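Local structure of aclacinomycin-N/aclacinomycin-A oxidase (Streptomyces galilaeus, 2IPI) at residues A[192-197]-A[205-210]; A[219-224]-A[509-514]. The protein oxidises the terminal sugar of aclacinomycins with molecular oxygen in two successive steps, using a bicovalently attached FAD, converting aclacinomycin N through aclacinomycin A to aclacinomycin Y. All coordinates share one frame; numbering follows the deposited sequence.

Both contacts are buried and reach the same antiparallel five-stranded sheet of the FAD-binding domain, their centres about 13 Å apart. Contact 1 rests a short helix, 205-210, on the outermost strand, 191-197, and is local in sequence; contact 2 joins the start of the inner strand 221-227 to the C-terminal loop 509-514, nearly 300 residues later. Packing dominates across each, through aliphatic side chains and a tryptophan in contact 1 and one phenylalanine ring over a glycine in contact 2, where the strand also binds the FAD adenine; contact 1 lies away from the annotated sites. The two meet where Ala-210 O packs on Phe-219 CE2, 3.8 Å apart.

Contact 1. Residues A[192-197]-A[205-210]; sequences RKVVAT and RELWWA
Ala-196 is wedged against the helix 205-210 where the packing is tightest: its CB lies 3.8 Å from the backbone N of Trp-208 and 4.0 Å from CB of Leu-207. The small methyl lets strand and helix come close, with axes 6.2 Å apart at nearest approach and 79° between their directions, so the helix lies almost straight across the strand. One step on, the carbonyl O of Thr-197 reaches CB of Trp-208 at 3.5 Å, while the threonine's own side chain leaves on the far side of the strand toward Tyr-178 and Ala-179. CG of Trp-208 stands anti to its backbone N (chi1 158°), carrying the indole past the end of the strand, where NE1 is hydrogen-bonded to Leu-177 O. Strand 191-197 is the outermost strand of an antiparallel sheet in the PCMH-type FAD-binding domain; it pairs with 177-185 along one edge, and the chain then turns through a short loop to bring the helix over one sheet face. Leu-207 points its CD1 along that face to CG2 of the partly exposed Val-194, 3.7 Å away, the two side chains crossing at about a right angle; Trp-505 of helix 495-505 also touches the leucine. Toward solvent the contact is looser. Arg-205, partly exposed, touches Thr-197 O with CA at 3.7 Å and, more loosely, with CB and CG; its chain then runs extended to NE, which is hydrogen-bonded to Ser-198 O. CZ3 of Trp-208 stands 3.4 Å above one face of the Arg-205 guanidinium, off toward the rim of that group, and CZ3 of Trp-209 meets its edge in plane.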
loop_
_atom_site.group_PDB
_atom_site.type_symbol
_atom_site.label_atom_id
_atom_site.label_comp_id
_atom_site.label_asym_id
_atom_site.label_seq_id
_atom_site.Cartn_x
_atom_site.Cartn_y
_atom_site.Cartn_z
ATOM N N ARG A 192 9.159 -25.685 -5.322
ATOM C CA ARG A 192 7.967 -26.300 -5.885
ATOM C C ARG A 192 6.894 -25.270 -6.234
ATOM O O ARG A 192 6.704 -24.264 -5.566
ATOM C CB ARG A 192 7.358 -27.336 -4.926
ATOM C CG ARG A 192 7.898 -27.334 -3.510
ATOM C CD ARG A 192 8.236 -28.710 -2.986
ATOM N NE ARG A 192 8.785 -29.638 -3.975
ATOM C CZ ARG A 192 8.416 -30.910 -4.111
ATOM N NH1 ARG A 192 7.480 -31.421 -3.316
ATOM N NH2 ARG A 192 8.974 -31.676 -5.039
ATOM N N LYS A 193 6.131 -25.539 -7.298
ATOM C CA LYS A 193 5.014 -24.617 -7.564
ATOM C C LYS A 193 3.707 -25.165 -7.016
ATOM O O LYS A 193 3.370 -26.354 -7.193
ATOM C CB LYS A 193 4.986 -24.350 -9.070
ATOM C CG LYS A 193 3.961 -23.293 -9.457
ATOM C CD LYS A 193 3.514 -23.548 -10.908
ATOM C CE LYS A 193 4.134 -24.847 -11.421
ATOM N NZ LYS A 193 3.400 -26.061 -10.959
ATOM N N VAL A 194 2.969 -24.306 -6.312
ATOM C CA VAL A 194 1.766 -24.665 -5.587
ATOM C C VAL A 194 0.633 -23.675 -5.886
ATOM O O VAL A 194 0.884 -22.499 -6.155
ATOM C CB VAL A 194 1.926 -24.687 -4.057
ATOM C CG1 VAL A 194 3.179 -25.447 -3.648
ATOM C CG2 VAL A 194 1.952 -23.269 -3.499
ATOM N N VAL A 195 -0.593 -24.198 -5.805
ATOM C CA VAL A 195 -1.766 -23.347 -5.977
ATOM C C VAL A 195 -2.570 -23.339 -4.688
ATOM O O VAL A 195 -2.851 -24.361 -4.065
ATOM C CB VAL A 195 -2.629 -23.778 -7.179
ATOM C CG1 VAL A 195 -4.037 -23.210 -7.131
ATOM C CG2 VAL A 195 -1.931 -23.338 -8.461
ATOM N N ALA A 196 -2.968 -22.124 -4.308
ATOM C CA ALA A 196 -3.693 -21.915 -3.071
ATOM C C ALA A 196 -4.938 -21.081 -3.334
ATOM O O ALA A 196 -4.835 -19.988 -3.885
ATOM C CB ALA A 196 -2.760 -21.269 -2.064
ATOM N N THR A 197 -6.073 -21.626 -2.942
ATOM C CA THR A 197 -7.360 -21.015 -3.314
ATOM C C THR A 197 -8.150 -20.694 -2.060
ATOM O O THR A 197 -7.789 -21.131 -0.963
ATOM C CB THR A 197 -8.093 -21.980 -4.273
ATOM O OG1 THR A 197 -8.846 -21.276 -5.257
ATOM C CG2 THR A 197 -9.099 -22.801 -3.493
ATOM N N ARG A 205 -5.588 -23.470 2.015
ATOM C CA ARG A 205 -6.270 -22.191 2.199
ATOM C C ARG A 205 -5.548 -21.270 3.161
ATOM O O ARG A 205 -5.611 -20.031 3.118
ATOM C CB ARG A 205 -7.690 -22.466 2.685
ATOM C CG ARG A 205 -8.543 -21.221 2.859
ATOM C CD ARG A 205 -9.987 -21.652 3.129
ATOM N NE ARG A 205 -10.973 -20.604 2.892
ATOM C CZ ARG A 205 -11.045 -19.530 3.682
ATOM N NH1 ARG A 205 -10.175 -19.498 4.684
ATOM N NH2 ARG A 205 -11.932 -18.575 3.485
ATOM N N GLU A 206 -4.782 -21.860 4.088
ATOM C CA GLU A 206 -4.030 -20.973 4.975
ATOM C C GLU A 206 -2.916 -20.279 4.208
ATOM O O GLU A 206 -2.617 -19.139 4.553
ATOM C CB GLU A 206 -3.482 -21.712 6.206
ATOM C CG GLU A 206 -4.612 -21.952 7.214
ATOM C CD GLU A 206 -5.147 -20.665 7.817
ATOM O OE1 GLU A 206 -4.459 -20.077 8.687
ATOM O OE2 GLU A 206 -6.263 -20.247 7.430
ATOM N N LEU A 207 -2.333 -20.909 3.194
ATOM C CA LEU A 207 -1.367 -20.222 2.337
ATOM C C LEU A 207 -2.084 -19.086 1.591
ATOM O O LEU A 207 -1.517 -17.995 1.474
ATOM C CB LEU A 207 -0.702 -21.182 1.369
ATOM C CG LEU A 207 0.761 -21.005 0.982
ATOM C CD1 LEU A 207 0.993 -21.496 -0.439
ATOM C CD2 LEU A 207 1.231 -19.572 1.132
ATOM N N TRP A 208 -3.308 -19.312 1.116
ATOM C CA TRP A 208 -4.051 -18.255 0.420
ATOM C C TRP A 208 -4.276 -17.061 1.350
ATOM O O TRP A 208 -4.101 -15.895 1.013
ATOM C CB TRP A 208 -5.419 -18.724 -0.098
ATOM C CG TRP A 208 -6.388 -17.597 -0.328
ATOM C CD1 TRP A 208 -6.420 -16.801 -1.452
ATOM C CD2 TRP A 208 -7.436 -17.129 0.530
ATOM N NE1 TRP A 208 -7.428 -15.872 -1.330
ATOM C CE2 TRP A 208 -8.063 -16.051 -0.115
ATOM C CE3 TRP A 208 -7.877 -17.529 1.798
ATOM C CZ2 TRP A 208 -9.128 -15.379 0.482
ATOM C CZ3 TRP A 208 -8.931 -16.871 2.387
ATOM C CH2 TRP A 208 -9.558 -15.791 1.722
ATOM N N TRP A 209 -4.760 -17.408 2.530
ATOM C CA TRP A 209 -4.975 -16.496 3.632
ATOM C C TRP A 209 -3.763 -15.620 3.899
ATOM O O TRP A 209 -3.863 -14.402 4.040
ATOM C CB TRP A 209 -5.226 -17.312 4.898
ATOM C CG TRP A 209 -5.806 -16.503 6.007
ATOM C CD1 TRP A 209 -5.259 -15.577 6.835
ATOM C CD2 TRP A 209 -7.187 -16.626 6.375
ATOM N NE1 TRP A 209 -6.199 -15.091 7.716
ATOM C CE2 TRP A 209 -7.380 -15.733 7.442
ATOM C CE3 TRP A 209 -8.257 -17.400 5.913
ATOM C CZ2 TRP A 209 -8.628 -15.648 8.002
ATOM C CZ3 TRP A 209 -9.494 -17.260 6.526
ATOM C CH2 TRP A 209 -9.697 -16.378 7.580
ATOM N N ALA A 210 -2.589 -16.255 3.961
ATOM C CA ALA A 210 -1.343 -15.546 4.222
ATOM C C ALA A 210 -1.103 -14.445 3.195
ATOM O O ALA A 210 -0.449 -13.438 3.461
ATOM C CB ALA A 210 -0.176 -16.528 4.241
#

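Contact 2. Residues A[219-224]-A[509-514]; sequences FGIVTR and DVFRHA. With FAD (flavin-adenine dinucleotide), chain F.
Phe-511 lays one face of its ring over Gly-220. The glycine CA stands 3.8 Å from the ring centroid and 16° off the ring normal, a CH-pi contact made on the side of CD1 and CE1. The opposite face carries CG1 of Val-510, offset toward the rim, so the ring is sandwiched between its own neighbour and the glycine backbone. CG of Phe-511 is anti to the carbonyl carbon (chi1 -49°), which swings the ring from the loop toward the strand. Ile-221 approaches differently: its CG1 meets CE2 at 3.9 Å, the two side chains crossing at about a right angle, and the isoleucine continues into a cluster with Val-68, Val-84 and Met-106. Gly-220 takes a positive phi, which glycine accommodates easily, and the ring rests on the main chain at its CA. Asp-506 accepts hydrogen bonds from Val-510 N and Phe-511 N, which would steady the loop that carries the ring. From Gly-220 the chain enters strand 221-227, whose backbone reads the adenine of FAD: Val-222 N donates to N1A (3.1 Å) and N6A donates to Val-222 O (3.2 Å), both at 161°. This paired donor and acceptor matches the Watson-Crick edge of adenine, and Gly-220 O lies 3.6 Å from C2A. The C-terminal loop, in the berberine-like region of the chain, thus packs on the residues that begin the adenine-binding strand. Between the protein segments the contact is apolar and CH-pi, whereas the two nearly straight hydrogen bonds from this strand to the adenine use main-chain atoms of Val-222, consistent with recognition that depends little on which side chain that residue bears.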
loop_
_atom_site.group_PDB
_atom_site.type_symbol
_atom_site.label_atom_id
_atom_site.label_comp_id
_atom_site.label_asym_id
_atom_site.label_seq_id
_atom_site.Cartn_x
_atom_site.Cartn_y
_atom_site.Cartn_z
ATOM N N PHE A 219 6.588 -15.562 2.173
ATOM C CA PHE A 219 5.931 -16.876 2.044
ATOM C C PHE A 219 6.265 -17.661 0.786
ATOM O O PHE A 219 5.772 -18.787 0.601
ATOM C CB PHE A 219 4.429 -16.650 2.106
ATOM C CG PHE A 219 3.957 -16.005 3.391
ATOM C CD1 PHE A 219 3.934 -16.739 4.561
ATOM C CD2 PHE A 219 3.543 -14.683 3.432
ATOM C CE1 PHE A 219 3.501 -16.197 5.748
ATOM C CE2 PHE A 219 3.093 -14.135 4.623
ATOM C CZ PHE A 219 3.064 -14.888 5.772
ATOM N N GLY A 220 7.123 -17.136 -0.076
ATOM C CA GLY A 220 7.449 -17.710 -1.360
ATOM C C GLY A 220 7.299 -16.680 -2.470
ATOM O O GLY A 220 7.145 -15.494 -2.166
ATOM N N ILE A 221 7.338 -17.092 -3.734
ATOM C CA ILE A 221 7.223 -16.105 -4.826
ATOM C C ILE A 221 5.917 -16.301 -5.579
ATOM O O ILE A 221 5.688 -17.362 -6.159
ATOM C CB ILE A 221 8.425 -16.167 -5.784
ATOM C CG1 ILE A 221 9.741 -15.880 -5.053
ATOM C CG2 ILE A 221 8.246 -15.255 -6.992
ATOM C CD1 ILE A 221 10.970 -16.051 -5.913
ATOM N N VAL A 222 5.060 -15.277 -5.553
ATOM C CA VAL A 222 3.803 -15.344 -6.294
ATOM C C VAL A 222 4.063 -15.231 -7.791
ATOM O O VAL A 222 4.705 -14.306 -8.288
ATOM C CB VAL A 222 2.842 -14.242 -5.840
ATOM C CG1 VAL A 222 1.566 -14.234 -6.657
ATOM C CG2 VAL A 222 2.489 -14.441 -4.370
ATOM N N THR A 223 3.539 -16.162 -8.572
ATOM C CA THR A 223 3.767 -16.228 -10.006
ATOM C C THR A 223 2.500 -15.837 -10.778
ATOM O O THR A 223 2.569 -15.599 -11.988
ATOM C CB THR A 223 4.210 -17.642 -10.418
ATOM O OG1 THR A 223 4.219 -17.793 -11.843
ATOM C CG2 THR A 223 3.204 -18.662 -9.907
ATOM N N ARG A 224 1.395 -15.757 -10.067
ATOM C CA ARG A 224 0.092 -15.428 -10.623
ATOM C C ARG A 224 -0.986 -15.294 -9.553
ATOM O O ARG A 224 -1.091 -16.111 -8.635
ATOM C CB ARG A 224 -0.377 -16.496 -11.629
ATOM C CG ARG A 224 -1.716 -16.115 -12.252
ATOM C CD ARG A 224 -2.125 -17.105 -13.325
ATOM N NE ARG A 224 -1.179 -17.096 -14.423
ATOM C CZ ARG A 224 -0.653 -18.085 -15.111
ATOM N NH1 ARG A 224 -0.977 -19.337 -14.832
ATOM N NH2 ARG A 224 0.202 -17.806 -16.090
ATOM N N ASP A 509 13.261 -20.971 6.003
ATOM C CA ASP A 509 13.447 -19.510 6.081
ATOM C C ASP A 509 14.209 -18.976 4.878
ATOM O O ASP A 509 15.244 -18.297 4.949
ATOM C CB ASP A 509 14.177 -19.117 7.374
ATOM C CG ASP A 509 14.033 -17.646 7.754
ATOM O OD1 ASP A 509 13.056 -16.978 7.343
ATOM O OD2 ASP A 509 14.689 -17.185 8.726
ATOM N N VAL A 510 13.705 -19.308 3.679
ATOM C CA VAL A 510 14.419 -18.939 2.462
ATOM C C VAL A 510 14.091 -17.499 2.078
ATOM O O VAL A 510 14.948 -16.813 1.511
ATOM C CB VAL A 510 14.104 -19.950 1.351
ATOM C CG1 VAL A 510 14.621 -19.533 -0.002
ATOM C CG2 VAL A 510 14.752 -21.279 1.748
ATOM N N PHE A 511 12.872 -17.110 2.435
ATOM C CA PHE A 511 12.336 -15.777 2.176
ATOM C C PHE A 511 12.225 -14.953 3.453
ATOM O O PHE A 511 11.484 -15.223 4.386
ATOM C CB PHE A 511 10.966 -15.884 1.480
ATOM C CG PHE A 511 11.083 -16.850 0.304
ATOM C CD1 PHE A 511 10.709 -18.166 0.421
ATOM C CD2 PHE A 511 11.587 -16.405 -0.910
ATOM C CE1 PHE A 511 10.810 -19.067 -0.626
ATOM C CE2 PHE A 511 11.708 -17.297 -1.947
ATOM C CZ PHE A 511 11.344 -18.618 -1.833
ATOM N N ARG A 512 13.051 -13.905 3.478
ATOM C CA ARG A 512 13.204 -13.095 4.665
ATOM C C ARG A 512 13.672 -11.688 4.300
ATOM O O ARG A 512 14.093 -11.469 3.166
ATOM C CB ARG A 512 14.217 -13.756 5.615
ATOM N N HIS A 513 13.594 -10.783 5.259
ATOM C CA HIS A 513 14.048 -9.400 5.193
ATOM C C HIS A 513 13.835 -8.811 6.596
ATOM O O HIS A 513 13.301 -9.556 7.424
ATOM C CB HIS A 513 13.344 -8.544 4.148
ATOM C CG HIS A 513 11.845 -8.539 4.230
ATOM N ND1 HIS A 513 11.051 -9.171 3.299
ATOM C CD2 HIS A 513 10.994 -8.004 5.139
ATOM C CE1 HIS A 513 9.775 -9.018 3.623
ATOM N NE2 HIS A 513 9.706 -8.308 4.730
ATOM N N ALA A 514 14.201 -7.562 6.809
ATOM C CA ALA A 514 14.154 -6.912 8.114
ATOM C C ALA A 514 12.796 -6.991 8.778
ATOM O O ALA A 514 12.696 -7.187 10.002
ATOM C CB ALA A 514 14.609 -5.455 8.013
HETATM P PA FAD F . 8.652 -4.410 -4.820
HETATM O O1A FAD F . 9.751 -3.705 -4.286
HETATM O O2A FAD F . 9.035 -5.182 -6.001
HETATM O O5B FAD F . 7.998 -5.346 -3.738
HETATM C C5B FAD F . 7.678 -4.912 -2.478
HETATM C C4B FAD F . 7.679 -6.083 -1.499
HETATM O O4B FAD F . 6.992 -7.161 -2.073
HETATM C C3B FAD F . 9.105 -6.615 -1.264
HETATM O O3B FAD F . 9.204 -7.221 -0.027
HETATM C C2B FAD F . 9.257 -7.680 -2.337
HETATM O O2B FAD F . 10.224 -8.661 -2.077
HETATM C C1B FAD F . 7.841 -8.212 -2.368
HETATM N N9A FAD F . 7.497 -8.911 -3.622
HETATM C C8A FAD F . 7.624 -8.439 -4.869
HETATM N N7A FAD F . 7.197 -9.336 -5.746
HETATM C C5A FAD F . 6.815 -10.409 -5.053
HETATM C C6A FAD F . 6.287 -11.636 -5.431
HETATM N N6A FAD F . 6.038 -11.840 -6.668
HETATM N N1A FAD F . 5.974 -12.526 -4.504
HETATM C C2A FAD F . 6.153 -12.217 -3.241
HETATM N N3A FAD F . 6.637 -11.056 -2.843
HETATM C C4A FAD F . 6.982 -10.165 -3.723
HETATM N N1 FAD F . 0.025 1.166 -1.489
HETATM C C2 FAD F . -1.330 1.154 -1.252
HETATM O O2 FAD F . -1.852 0.374 -0.581
HETATM N N3 FAD F . -2.093 2.120 -1.848
HETATM C C4 FAD F . -1.547 3.088 -2.672
HETATM O O4 FAD F . -2.275 3.851 -3.241
HETATM C C4X FAD F . -0.172 3.078 -2.919
HETATM N N5 FAD F . 0.427 4.022 -3.700
HETATM C C5X FAD F . 1.751 3.972 -3.995
HETATM C C6 FAD F . 2.321 4.896 -4.872
HETATM C C7 FAD F . 3.664 4.862 -5.110
HETATM C C7M FAD F . 4.185 5.805 -6.144
HETATM C C8 FAD F . 4.463 3.853 -4.562
HETATM C C8M FAD F . 5.867 3.647 -5.085
HETATM C C9 FAD F . 3.859 2.949 -3.718
HETATM C C9A FAD F . 2.528 2.996 -3.387
HETATM N N10 FAD F . 1.959 2.086 -2.517
HETATM C C10 FAD F . 0.611 2.095 -2.319
HETATM C "C1'" FAD F . 2.764 1.425 -1.445
HETATM C "C2'" FAD F . 3.400 0.085 -1.817
HETATM O "O2'" FAD F . 4.771 0.053 -2.045
HETATM C "C3'" FAD F . 2.713 -0.634 -2.954
HETATM O "O3'" FAD F . 1.355 -0.824 -2.705
HETATM C "C4'" FAD F . 3.585 -1.907 -3.179
HETATM O "O4'" FAD F . 4.337 -2.305 -2.105
HETATM C "C5'" FAD F . 4.543 -1.958 -4.345
HETATM O "O5'" FAD F . 5.029 -3.247 -4.516
HETATM P P FAD F . 6.061 -3.449 -5.672
HETATM O O1P FAD F . 5.860 -4.696 -6.316
HETATM O O2P FAD F . 5.951 -2.353 -6.534
HETATM O O3P FAD F . 7.513 -3.329 -5.059
#